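Local structure of putative acetyltransferase (Clostridium difficile, 3DSB) at residues Ile20-Phe23 with Asn24-Ala28; Tyr104-Asn107 with Tyr108-Ile112; Thr136-Leu140 with Asn141-Cys145. The protein probably transfers an acyl group, such as the acetyl of acetyl-coenzyme A, to an acceptor, as members of the GNAT family do. All blocks are in the same frame, centred on the assembly; numbering follows the deposited sequence. Where two conformers were deposited one is given.

Contact 1: residues Ile20-Phe23 with Asn24-Ala28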
ATOM      1  N   ILE A  20      -3.970  -8.006 -20.340  1.00 13.13           N
ATOM      2  CA  ILE A  20      -3.768  -7.879 -18.879  1.00 12.08           C
ATOM      3  C   ILE A  20      -5.089  -8.069 -18.125  1.00 11.40           C
ATOM      4  O   ILE A  20      -5.116  -8.701 -17.052  1.00 12.39           O
ATOM      5  CB  ILE A  20      -3.101  -6.528 -18.544  1.00 12.61           C
ATOM      6  CG1 ILE A  20      -1.642  -6.556 -19.038  1.00 13.82           C
ATOM      7  CG2 ILE A  20      -3.155  -6.235 -17.066  1.00 12.65           C
ATOM      8  CD1 ILE A  20      -0.937  -5.209 -18.980  1.00 14.33           C
ATOM      9  N   ALA A  21      -6.176  -7.541 -18.670  1.00 11.34           N
ATOM     10  CA  ALA A  21      -7.471  -7.719 -18.027  1.00 12.28           C
ATOM     11  C   ALA A  21      -7.830  -9.235 -18.063  1.00 12.90           C
ATOM     12  O   ALA A  21      -8.225  -9.803 -17.032  1.00 13.29           O
ATOM     13  CB  ALA A  21      -8.552  -6.842 -18.691  1.00 13.13           C
ATOM     14  N   LYS A  22      -7.645  -9.914 -19.209  1.00 14.32           N
ATOM     15  CA  LYS A  22      -7.955 -11.332 -19.256  1.00 14.28           C
ATOM     16  C   LYS A  22      -7.091 -12.112 -18.239  1.00 13.01           C
ATOM     17  O   LYS A  22      -7.581 -12.992 -17.534  1.00 14.00           O
ATOM     18  CB  LYS A  22      -7.735 -11.861 -20.689  1.00 15.73           C
ATOM     19  CG  LYS A  22      -7.803 -13.365 -20.838  1.00 18.22           C
ATOM     20  CD  LYS A  22      -7.532 -13.772 -22.280  1.00 18.90           C
ATOM     21  CE  LYS A  22      -6.059 -13.620 -22.602  1.00 23.27           C
ATOM     22  NZ  LYS A  22      -5.772 -14.285 -23.923  1.00 26.28           N
ATOM     23  N   PHE A  23      -5.799 -11.784 -18.165  1.00 12.04           N
ATOM     24  CA  PHE A  23      -4.917 -12.487 -17.238  1.00 12.14           C
ATOM     25  C   PHE A  23      -5.377 -12.293 -15.789  1.00 11.92           C
ATOM     26  O   PHE A  23      -5.349 -13.227 -14.963  1.00 12.94           O
ATOM     27  CB  PHE A  23      -3.490 -11.952 -17.339  1.00 12.84           C
ATOM     28  CG  PHE A  23      -2.706 -12.443 -18.533  1.00 13.07           C
ATOM     29  CD1 PHE A  23      -3.234 -13.354 -19.435  1.00 13.56           C
ATOM     30  CD2 PHE A  23      -1.394 -11.997 -18.697  1.00 13.76           C
ATOM     31  CE1 PHE A  23      -2.455 -13.827 -20.525  1.00 15.25           C
ATOM     32  CE2 PHE A  23      -0.618 -12.429 -19.792  1.00 17.15           C
ATOM     33  CZ  PHE A  23      -1.153 -13.342 -20.683  1.00 15.34           C
ATOM     34  N   ASN A  24      -5.834 -11.080 -15.471  1.00 11.71           N
ATOM     35  CA  ASN A  24      -6.281 -10.830 -14.106  1.00 12.33           C
ATOM     36  C   ASN A  24      -7.588 -11.532 -13.762  1.00 11.92           C
ATOM     37  O   ASN A  24      -7.728 -12.054 -12.638  1.00 12.10           O
ATOM     38  CB  ASN A  24      -6.343  -9.332 -13.860  1.00 11.63           C
ATOM     39  CG  ASN A  24      -5.007  -8.809 -13.412  1.00 12.29           C
ATOM     40  OD1 ASN A  24      -4.661  -8.919 -12.221  1.00 12.02           O
ATOM     41  ND2 ASN A  24      -4.204  -8.328 -14.361  1.00 13.24           N
ATOM     42  N   TYR A  25      -8.504 -11.583 -14.734  1.00 12.70           N
ATOM     43  CA  TYR A  25      -9.727 -12.362 -14.588  1.00 14.59           C
ATOM     44  C   TYR A  25      -9.325 -13.811 -14.320  1.00 14.45           C
ATOM     45  O   TYR A  25      -9.844 -14.457 -13.360  1.00 16.72           O
ATOM     46  CB  TYR A  25     -10.613 -12.257 -15.830  1.00 15.83           C
ATOM     47  CG  TYR A  25     -11.871 -13.066 -15.706  1.00 18.53           C
ATOM     48  CD1 TYR A  25     -13.021 -12.499 -15.160  1.00 17.40           C
ATOM     49  CD2 TYR A  25     -11.903 -14.384 -16.103  1.00 19.77           C
ATOM     50  CE1 TYR A  25     -14.179 -13.230 -15.021  1.00 19.04           C
ATOM     51  CE2 TYR A  25     -13.063 -15.143 -15.957  1.00 21.62           C
ATOM     52  CZ  TYR A  25     -14.192 -14.561 -15.417  1.00 19.98           C
ATOM     53  OH  TYR A  25     -15.362 -15.300 -15.273  1.00 24.69           O
ATOM     54  N   ASN A  26      -8.409 -14.351 -15.139  1.00 14.17           N
ATOM     55  CA  ASN A  26      -8.039 -15.760 -14.931  1.00 15.27           C
ATOM     56  C   ASN A  26      -7.372 -15.991 -13.589  1.00 14.13           C
ATOM     57  O   ASN A  26      -7.592 -17.016 -12.934  1.00 16.65           O
ATOM     58  CB  ASN A  26      -7.080 -16.220 -16.028  1.00 15.52           C
ATOM     59  CG  ASN A  26      -7.740 -16.334 -17.396  1.00 18.25           C
ATOM     60  OD1 ASN A  26      -8.950 -16.286 -17.516  1.00 21.28           O
ATOM     61  ND2 ASN A  26      -6.922 -16.504 -18.442  1.00 20.40           N
ATOM     62  N   LEU A  27      -6.508 -15.059 -13.184  1.00 13.42           N
ATOM     63  CA  LEU A  27      -5.804 -15.165 -11.917  1.00 13.53           C
ATOM     64  C   LEU A  27      -6.759 -15.247 -10.729  1.00 15.19           C
ATOM     65  O   LEU A  27      -6.610 -16.078  -9.832  1.00 17.85           O
ATOM     66  CB  LEU A  27      -4.902 -13.946 -11.733  1.00 13.84           C
ATOM     67  CG  LEU A  27      -4.131 -13.768 -10.428  1.00 14.56           C
ATOM     68  CD1 LEU A  27      -3.186 -14.962 -10.125  1.00 16.28           C
ATOM     69  CD2 LEU A  27      -3.355 -12.426 -10.351  1.00 13.84           C
ATOM     70  N   ALA A  28      -7.721 -14.351 -10.713  1.00 16.19           N
ATOM     71  CA  ALA A  28      -8.598 -14.208  -9.553  1.00 17.39           C
ATOM     72  C   ALA A  28      -9.435 -15.457  -9.468  1.00 19.59           C
ATOM     73  O   ALA A  28      -9.685 -15.991  -8.339  1.00 21.21           O
ATOM     74  CB  ALA A  28      -9.454 -12.970  -9.721  1.00 16.87           C
TER

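Contact 2: residues Tyr104-Asn107 with Tyr108-Ile112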
ATOM      1  N   TYR A 104      11.274 -15.564 -13.238  1.00 16.11           N
ATOM      2  CA  TYR A 104      11.910 -14.489 -14.012  1.00 16.96           C
ATOM      3  C   TYR A 104      11.263 -13.145 -13.656  1.00 16.01           C
ATOM      4  O   TYR A 104      11.962 -12.117 -13.487  1.00 16.04           O
ATOM      5  CB  TYR A 104      11.793 -14.700 -15.528  1.00 17.34           C
ATOM      6  CG  TYR A 104      12.707 -15.731 -16.136  1.00 19.62           C
ATOM      7  CD1 TYR A 104      14.076 -15.690 -15.915  1.00 20.23           C
ATOM      8  CD2 TYR A 104      12.177 -16.742 -16.930  1.00 19.22           C
ATOM      9  CE1 TYR A 104      14.915 -16.667 -16.488  1.00 21.82           C
ATOM     10  CE2 TYR A 104      12.993 -17.718 -17.512  1.00 20.73           C
ATOM     11  CZ  TYR A 104      14.351 -17.674 -17.272  1.00 21.65           C
ATOM     12  OH  TYR A 104      15.154 -18.661 -17.845  1.00 23.73           O
ATOM     13  N   LEU A 105       9.933 -13.131 -13.583  1.00 15.09           N
ATOM     14  CA  LEU A 105       9.229 -11.873 -13.258  1.00 14.87           C
ATOM     15  C   LEU A 105       9.520 -11.442 -11.840  1.00 15.08           C
ATOM     16  O   LEU A 105       9.820 -10.285 -11.581  1.00 13.57           O
ATOM     17  CB  LEU A 105       7.716 -12.042 -13.462  1.00 15.32           C
ATOM     18  CG  LEU A 105       7.285 -12.136 -14.927  1.00 17.30           C
ATOM     19  CD1 LEU A 105       5.824 -12.471 -14.973  1.00 19.01           C
ATOM     20  CD2 LEU A 105       7.594 -10.826 -15.646  1.00 18.73           C
ATOM     21  N   PHE A 106       9.426 -12.379 -10.904  1.00 14.45           N
ATOM     22  CA  PHE A 106       9.622 -12.019  -9.502  1.00 14.88           C
ATOM     23  C   PHE A 106      11.048 -11.504  -9.269  1.00 14.42           C
ATOM     24  O   PHE A 106      11.274 -10.513  -8.553  1.00 15.32           O
ATOM     25  CB  PHE A 106       9.332 -13.256  -8.661  1.00 17.11           C
ATOM     26  CG  PHE A 106       8.513 -12.969  -7.479  1.00 17.94           C
ATOM     27  CD1 PHE A 106       7.120 -13.075  -7.519  1.00 19.74           C
ATOM     28  CD2 PHE A 106       9.133 -12.591  -6.306  1.00 23.49           C
ATOM     29  CE1 PHE A 106       6.328 -12.758  -6.367  1.00 22.06           C
ATOM     30  CE2 PHE A 106       8.389 -12.299  -5.176  1.00 23.46           C
ATOM     31  CZ  PHE A 106       6.983 -12.380  -5.208  1.00 22.59           C
ATOM     32  N   ASN A 107      12.020 -12.184  -9.875  1.00 14.60           N
ATOM     33  CA  ASN A 107      13.412 -11.768  -9.726  1.00 15.06           C
ATOM     34  C   ASN A 107      13.705 -10.458 -10.440  1.00 14.66           C
ATOM     35  O   ASN A 107      14.566  -9.673 -10.005  1.00 16.43           O
ATOM     36  CB  ASN A 107      14.348 -12.909 -10.131  1.00 15.49           C
ATOM     37  CG  ASN A 107      14.429 -13.981  -9.061  1.00 19.60           C
ATOM     38  OD1 ASN A 107      14.409 -13.665  -7.877  1.00 22.95           O
ATOM     39  ND2 ASN A 107      14.475 -15.248  -9.469  1.00 21.55           N
ATOM     40  N   TYR A 108      12.985 -10.191 -11.530  1.00 14.92           N
ATOM     41  CA  TYR A 108      13.091  -8.899 -12.195  1.00 15.38           C
ATOM     42  C   TYR A 108      12.685  -7.762 -11.250  1.00 15.34           C
ATOM     43  O   TYR A 108      13.363  -6.744 -11.172  1.00 14.96           O
ATOM     44  CB  TYR A 108      12.186  -8.890 -13.442  1.00 17.02           C
ATOM     45  CG  TYR A 108      12.398  -7.718 -14.390  1.00 18.07           C
ATOM     46  CD1 TYR A 108      13.353  -7.818 -15.401  1.00 20.65           C
ATOM     47  CD2 TYR A 108      11.638  -6.543 -14.303  1.00 19.72           C
ATOM     48  CE1 TYR A 108      13.587  -6.806 -16.284  1.00 21.81           C
ATOM     49  CE2 TYR A 108      11.891  -5.476 -15.221  1.00 20.67           C
ATOM     50  CZ  TYR A 108      12.862  -5.642 -16.202  1.00 20.59           C
ATOM     51  OH  TYR A 108      13.151  -4.631 -17.143  1.00 23.50           O
ATOM     52  N   ILE A 109      11.600  -7.938 -10.523  1.00 13.88           N
ATOM     53  CA  ILE A 109      11.158  -6.909  -9.582  1.00 13.44           C
ATOM     54  C   ILE A 109      12.141  -6.832  -8.401  1.00 14.15           C
ATOM     55  O   ILE A 109      12.466  -5.733  -7.939  1.00 14.38           O
ATOM     56  CB  ILE A 109       9.702  -7.159  -9.133  1.00 14.38           C
ATOM     57  CG1 ILE A 109       8.765  -7.236 -10.357  1.00 13.97           C
ATOM     58  CG2 ILE A 109       9.281  -6.116  -8.096  1.00 15.00           C
ATOM     59  CD1 ILE A 109       8.810  -6.068 -11.295  1.00 16.67           C
ATOM     60  N   LYS A 110      12.623  -7.977  -7.920  1.00 14.62           N
ATOM     61  CA  LYS A 110      13.643  -7.941  -6.830  1.00 15.65           C
ATOM     62  C   LYS A 110      14.838  -7.126  -7.276  1.00 16.08           C
ATOM     63  O   LYS A 110      15.381  -6.348  -6.472  1.00 15.82           O
ATOM     64  CB  LYS A 110      14.095  -9.346  -6.415  1.00 15.91           C
ATOM     65  CG  LYS A 110      13.075 -10.093  -5.565  1.00 18.25           C
ATOM     66  CD  LYS A 110      13.325 -11.587  -5.449  1.00 19.09           C
ATOM     67  CE  LYS A 110      14.612 -11.872  -4.800  1.00 21.83           C
ATOM     68  NZ  LYS A 110      14.815 -13.348  -4.687  1.00 22.21           N
ATOM     69  N   ASN A 111      15.268  -7.298  -8.541  1.00 15.77           N
ATOM     70  CA  ASN A 111      16.405  -6.522  -9.052  1.00 17.25           C
ATOM     71  C   ASN A 111      16.114  -5.028  -9.098  1.00 16.82           C
ATOM     72  O   ASN A 111      16.967  -4.204  -8.738  1.00 17.53           O
ATOM     73  CB  ASN A 111      16.832  -7.035 -10.446  1.00 16.92           C
ATOM     74  CG  ASN A 111      17.956  -6.194 -11.047  1.00 19.92           C
ATOM     75  OD1 ASN A 111      17.745  -5.437 -12.002  1.00 24.34           O
ATOM     76  ND2 ASN A 111      19.131  -6.281 -10.456  1.00 22.02           N
ATOM     77  N   ILE A 112      14.917  -4.664  -9.530  1.00 16.06           N
ATOM     78  CA  ILE A 112      14.510  -3.249  -9.485  1.00 15.98           C
ATOM     79  C   ILE A 112      14.663  -2.714  -8.054  1.00 15.12           C
ATOM     80  O   ILE A 112      15.206  -1.619  -7.836  1.00 15.67           O
ATOM     81  CB  ILE A 112      13.040  -3.027  -9.971  1.00 16.69           C
ATOM     82  CG1 ILE A 112      12.964  -3.165 -11.507  1.00 17.40           C
ATOM     83  CG2 ILE A 112      12.449  -1.700  -9.474  1.00 17.36           C
ATOM     84  CD1 ILE A 112      11.533  -3.202 -12.027  1.00 17.64           C
TER

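Contact 3: residues Thr136-Leu140 with Asn141-Cys145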
ATOM      1  N   THR A 136       6.478 -21.068  -1.756  1.00 20.73           N
ATOM      2  CA  THR A 136       6.781 -20.325  -2.973  1.00 19.33           C
ATOM      3  C   THR A 136       7.577 -19.061  -2.662  1.00 19.14           C
ATOM      4  O   THR A 136       8.601 -18.805  -3.289  1.00 19.32           O
ATOM      5  CB  THR A 136       5.496 -19.972  -3.721  1.00 20.66           C
ATOM      6  OG1 THR A 136       4.908 -21.179  -4.230  1.00 21.51           O
ATOM      7  CG2 THR A 136       5.768 -19.005  -4.876  1.00 21.53           C
ATOM      8  N   TYR A 137       7.106 -18.266  -1.702  1.00 18.21           N
ATOM      9  CA  TYR A 137       7.837 -17.031  -1.396  1.00 18.33           C
ATOM     10  C   TYR A 137       9.150 -17.275  -0.684  1.00 18.96           C
ATOM     11  O   TYR A 137      10.156 -16.584  -0.935  1.00 17.74           O
ATOM     12  CB  TYR A 137       6.970 -16.046  -0.611  1.00 19.37           C
ATOM     13  CG  TYR A 137       5.752 -15.660  -1.389  1.00 20.29           C
ATOM     14  CD1 TYR A 137       5.833 -15.354  -2.756  1.00 19.00           C
ATOM     15  CD2 TYR A 137       4.501 -15.621  -0.761  1.00 20.99           C
ATOM     16  CE1 TYR A 137       4.692 -15.021  -3.476  1.00 21.86           C
ATOM     17  CE2 TYR A 137       3.367 -15.278  -1.459  1.00 22.09           C
ATOM     18  CZ  TYR A 137       3.457 -14.961  -2.809  1.00 20.98           C
ATOM     19  OH  TYR A 137       2.320 -14.635  -3.502  1.00 23.95           O
ATOM     20  N   GLU A 138       9.173 -18.259   0.215  1.00 20.06           N
ATOM     21  CA  GLU A 138      10.434 -18.598   0.885  1.00 22.63           C
ATOM     22  C   GLU A 138      11.539 -18.964  -0.092  1.00 21.58           C
ATOM     23  O   GLU A 138      12.691 -18.608   0.091  1.00 21.88           O
ATOM     24  CB  GLU A 138      10.236 -19.750   1.851  1.00 24.36           C
ATOM     25  CG  GLU A 138      10.363 -19.318   3.271  1.00 29.42           C
ATOM     26  CD  GLU A 138       9.058 -18.914   3.906  1.00 31.32           C
ATOM     27  OE1 GLU A 138       8.776 -19.524   4.984  1.00 34.68           O
ATOM     28  OE2 GLU A 138       8.349 -18.006   3.352  1.00 30.69           O
ATOM     29  N   SER A 139      11.179 -19.658  -1.159  1.00 22.25           N
ATOM     30  CA  SER A 139      12.176 -20.022  -2.171  1.00 22.76           C
ATOM     31  C   SER A 139      12.717 -18.793  -2.912  1.00 21.25           C
ATOM     32  O   SER A 139      13.768 -18.860  -3.581  1.00 22.65           O
ATOM     33  CB  SER A 139      11.608 -21.053  -3.149  1.00 22.87           C
ATOM     34  OG  SER A 139      11.572 -22.327  -2.526  1.00 29.12           O
ATOM     35  N   LEU A 140      11.979 -17.683  -2.821  1.00 19.20           N
ATOM     36  CA  LEU A 140      12.405 -16.424  -3.412  1.00 18.01           C
ATOM     37  C   LEU A 140      12.989 -15.449  -2.363  1.00 17.22           C
ATOM     38  O   LEU A 140      13.130 -14.250  -2.628  1.00 16.94           O
ATOM     39  CB  LEU A 140      11.223 -15.784  -4.155  1.00 17.73           C
ATOM     40  CG  LEU A 140      10.851 -16.524  -5.459  1.00 17.92           C
ATOM     41  CD1 LEU A 140       9.394 -16.240  -5.772  1.00 19.13           C
ATOM     42  CD2 LEU A 140      11.766 -16.073  -6.573  1.00 19.41           C
ATOM     43  N   ASN A 141      13.307 -15.968  -1.181  1.00 16.99           N
ATOM     44  CA  ASN A 141      13.879 -15.171  -0.100  1.00 18.12           C
ATOM     45  C   ASN A 141      12.905 -14.126   0.450  1.00 16.70           C
ATOM     46  O   ASN A 141      13.304 -13.045   0.902  1.00 16.42           O
ATOM     47  CB  ASN A 141      15.234 -14.531  -0.477  1.00 19.01           C
ATOM     48  CG  ASN A 141      16.308 -15.576  -0.745  1.00 24.03           C
ATOM     49  OD1 ASN A 141      16.260 -16.677  -0.216  1.00 29.89           O
ATOM     50  ND2 ASN A 141      17.269 -15.236  -1.579  1.00 31.62           N
HETATM   51  N   MSE A 142      11.622 -14.453   0.382  1.00 16.71           N
HETATM   52  CA  MSE A 142      10.585 -13.604   0.929  0.50 16.77           C
HETATM   53  C   MSE A 142       9.922 -14.340   2.102  1.00 16.92           C
HETATM   54  O   MSE A 142       9.509 -15.513   1.969  1.00 17.80           O
HETATM   55  CB  MSE A 142       9.591 -13.270  -0.186  0.50 17.35           C
HETATM   56  CG  MSE A 142       8.741 -12.103   0.120  0.50 16.87           C
HETATM   57 SE   MSE A 142       7.535 -11.734  -1.363  0.40 17.20          SE
HETATM   58  CE  MSE A 142       7.450  -9.809  -1.132  0.50 18.71           C
ATOM     59  N   TYR A 143       9.825 -13.669   3.245  1.00 14.29           N
ATOM     60  CA  TYR A 143       9.431 -14.335   4.493  1.00 15.04           C
ATOM     61  C   TYR A 143       8.302 -13.635   5.166  1.00 14.41           C
ATOM     62  O   TYR A 143       8.057 -12.426   4.967  1.00 14.32           O
ATOM     63  CB  TYR A 143      10.628 -14.491   5.469  1.00 16.29           C
ATOM     64  CG  TYR A 143      11.828 -15.100   4.786  1.00 18.18           C
ATOM     65  CD1 TYR A 143      11.859 -16.452   4.526  1.00 21.04           C
ATOM     66  CD2 TYR A 143      12.925 -14.313   4.375  1.00 19.04           C
ATOM     67  CE1 TYR A 143      12.951 -17.062   3.878  1.00 20.27           C
ATOM     68  CE2 TYR A 143      14.044 -14.922   3.707  1.00 20.76           C
ATOM     69  CZ  TYR A 143      14.014 -16.297   3.460  1.00 20.49           C
ATOM     70  OH  TYR A 143      15.073 -16.966   2.828  1.00 24.35           O
ATOM     71  N   GLU A 144       7.552 -14.412   5.932  1.00 14.52           N
ATOM     72  CA  GLU A 144       6.379 -13.868   6.574  1.00 14.52           C
ATOM     73  C   GLU A 144       6.731 -12.792   7.616  1.00 15.23           C
ATOM     74  O   GLU A 144       7.653 -12.967   8.425  1.00 15.90           O
ATOM     75  CB  GLU A 144       5.635 -15.029   7.216  1.00 15.54           C
ATOM     76  CG  GLU A 144       4.352 -14.660   7.790  1.00 19.07           C
ATOM     77  CD  GLU A 144       3.553 -15.892   8.236  1.00 23.31           C
ATOM     78  OE1 GLU A 144       4.091 -17.037   8.249  1.00 25.84           O
ATOM     79  OE2 GLU A 144       2.372 -15.682   8.545  1.00 26.56           O
ATOM     80  N   CYS A 145       5.988 -11.691   7.595  1.00 15.65           N
ATOM     81  CA  CYS A 145       6.170 -10.524   8.483  1.00 15.81           C
ATOM     82  C   CYS A 145       5.387 -10.669   9.772  1.00 16.45           C
ATOM     83  O   CYS A 145       4.475 -11.487   9.862  1.00 19.84           O
ATOM     84  CB  CYS A 145       5.615  -9.276   7.799  1.00 16.61           C
ATOM     85  SG  CYS A 145       6.416  -8.846   6.298  1.00 20.88           S
TER

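Contact 1: residues Ile20-Phe23 with Asn24-Ala28
N24 folds its side chain back along the helix onto I20, one turn earlier, and the two lie next to each other, pointing the same way. Its CB sits 3.5 Å from I20 O. CG is 3.6 Å from that oxygen, and the amide presents its nitrogen: N24 ND2 donates to I20 O over 2.9 Å, at 162° at the hydrogen. The oxygen lies close to the amide plane of N24, whereas ND2 stands well above the carbonyl plane of I20. The helical bond from N24 N reaches I20 O from the opposite face, so one carbonyl is gripped by two donors of a single residue. A chi1 of -87° turns the amide back toward the preceding turn and makes this second bond possible. ND2 also packs against the methyl I20 CG2 at 3.6 Å. At the tip, ND2 gives a further hydrogen bond to Q69 of strand 65-77, and OD1 accepts one from W79 NE1 of the second subunit. With both amide atoms engaged, the rotation of this buried group is well fixed.

All of this happens inside helix 17-32, the first helix of the GNAT fold, which packs on strands 65-77 and 82-92 and on helix 38-50. Its sheet-facing side carries F23, whose ring meets that of Y91.

On the more open side, K22 and N26 repeat the i to i+4 spacing with a lighter touch. K22 CG passes N26 ND2 at 4.0 Å, and the lysine chain then bends at chi3. N26 ND2 also makes a weak hydrogen bond to Y91 OH. In the backbone, N26 N bonds to K22 O over 2.9 Å, while N26 OD1 lies in the plane of the Y25 ring, at its edge.

Contact 2: residues Tyr104-Asn107 with Tyr108-Ile112
F106 and K110 stand one turn apart on helix 101-115, where the lysine's aliphatic stem runs past the edge of the phenylalanine ring, CD2 of F106 being 4.4 Å from K110 CD. Their backbones are joined by K110 N to F106 O over 2.9 Å, and K110 CG settles 3.5 Å from the same F106 O. L105, F106 and I109 make up the tightly packed face. I109 CG1 leans back to 3.5 Å from L105 O, and the side chains of L105 and I109 continue onto strand 65-77. The F106 ring lies nearly parallel to that of F102 and reaches strands 82-92 and 119-127.

N107 and K110 form a flank covered by L140 and by Y152 of the second subunit. With chi1 at -76°, N107 turns its amide alongside the K110 chain. Its oxygen OD1 meets K110 CD at 3.4 Å, and NZ makes a weak hydrogen bond of 3.2 Å to N107 OD1. The stronger polar partner of NZ is the backbone oxygen of L140, and the bend in the lysine at chi3 (62°) brings the nitrogen round within range of both.

The loose side belongs to Y104, Y108 and N111. Y104 and Y108 are linked through the backbone bond Y108 N to Y104 O, while their rings lead away from this contact. N111, exposed to solvent, likewise keeps only CB near N107 O, at 3.5 Å.

An apolar face pressed on the sheet and a more polar, partly exposed side suit an amphipathic helix in a beta-alpha-beta crossover, here joining the parallel strands 82-92 and 119-127 of the GNAT core.

Contact 3: residues Thr136-Leu140 with Asn141-Cys145
A Schellman motif ends helix 133-138, with N141 as its C-prime residue, at positive phi (66°). M142 N reaches back to Y137 O over 2.9 Å, and N141 N closes on E138 O at 3.0 Å. Both donors stand above the planes of their carbonyls. Y137 O also takes L140 N, from the face opposite M142 N, so two amides hold the last turn.

Side chains also meet across the turn. The CB atoms of Y137 and M142 touch at 3.8 Å. In the conformer given, the selenomethionine SE lies 4.7 Å from the centroid of the Y137 ring, 30° off the ring normal, an oblique Met-aromatic contact that a second conformer makes less certain. The Y137 ring also meets Y150 of the second subunit. On the outer side, E138 lays CG at the edge of the Y143 ring, 3.5 Å from Y143 CD1, and the bend at chi2 then turns the carboxylate, its plane 55° from the ring.

Y143 and E144 then pair with an antiparallel strand of the second subunit, so a Schellman turn leads straight from helix into a sheet that runs on across the dimer interface.

From the N terminus, contact 1 comes first, within helix 17-32; contact 2 follows in helix 101-115, and contact 3 at the end of helix 133-138. Each joins adjoining segments and closes no more than a helical turn or the turn after a helix, so the three run in series without nesting or crossing. Contacts 1 and 2 lie on opposite sides of the chain's centre, their centres about 20 Å apart. Contacts 2 and 3 meet directly: L140 CD1 packs on F106 CD2 at 3.7 Å, tying the crossover helix to the turn before strand 143-152. Contacts 1 and 3 remain apart, yet both touch the second subunit.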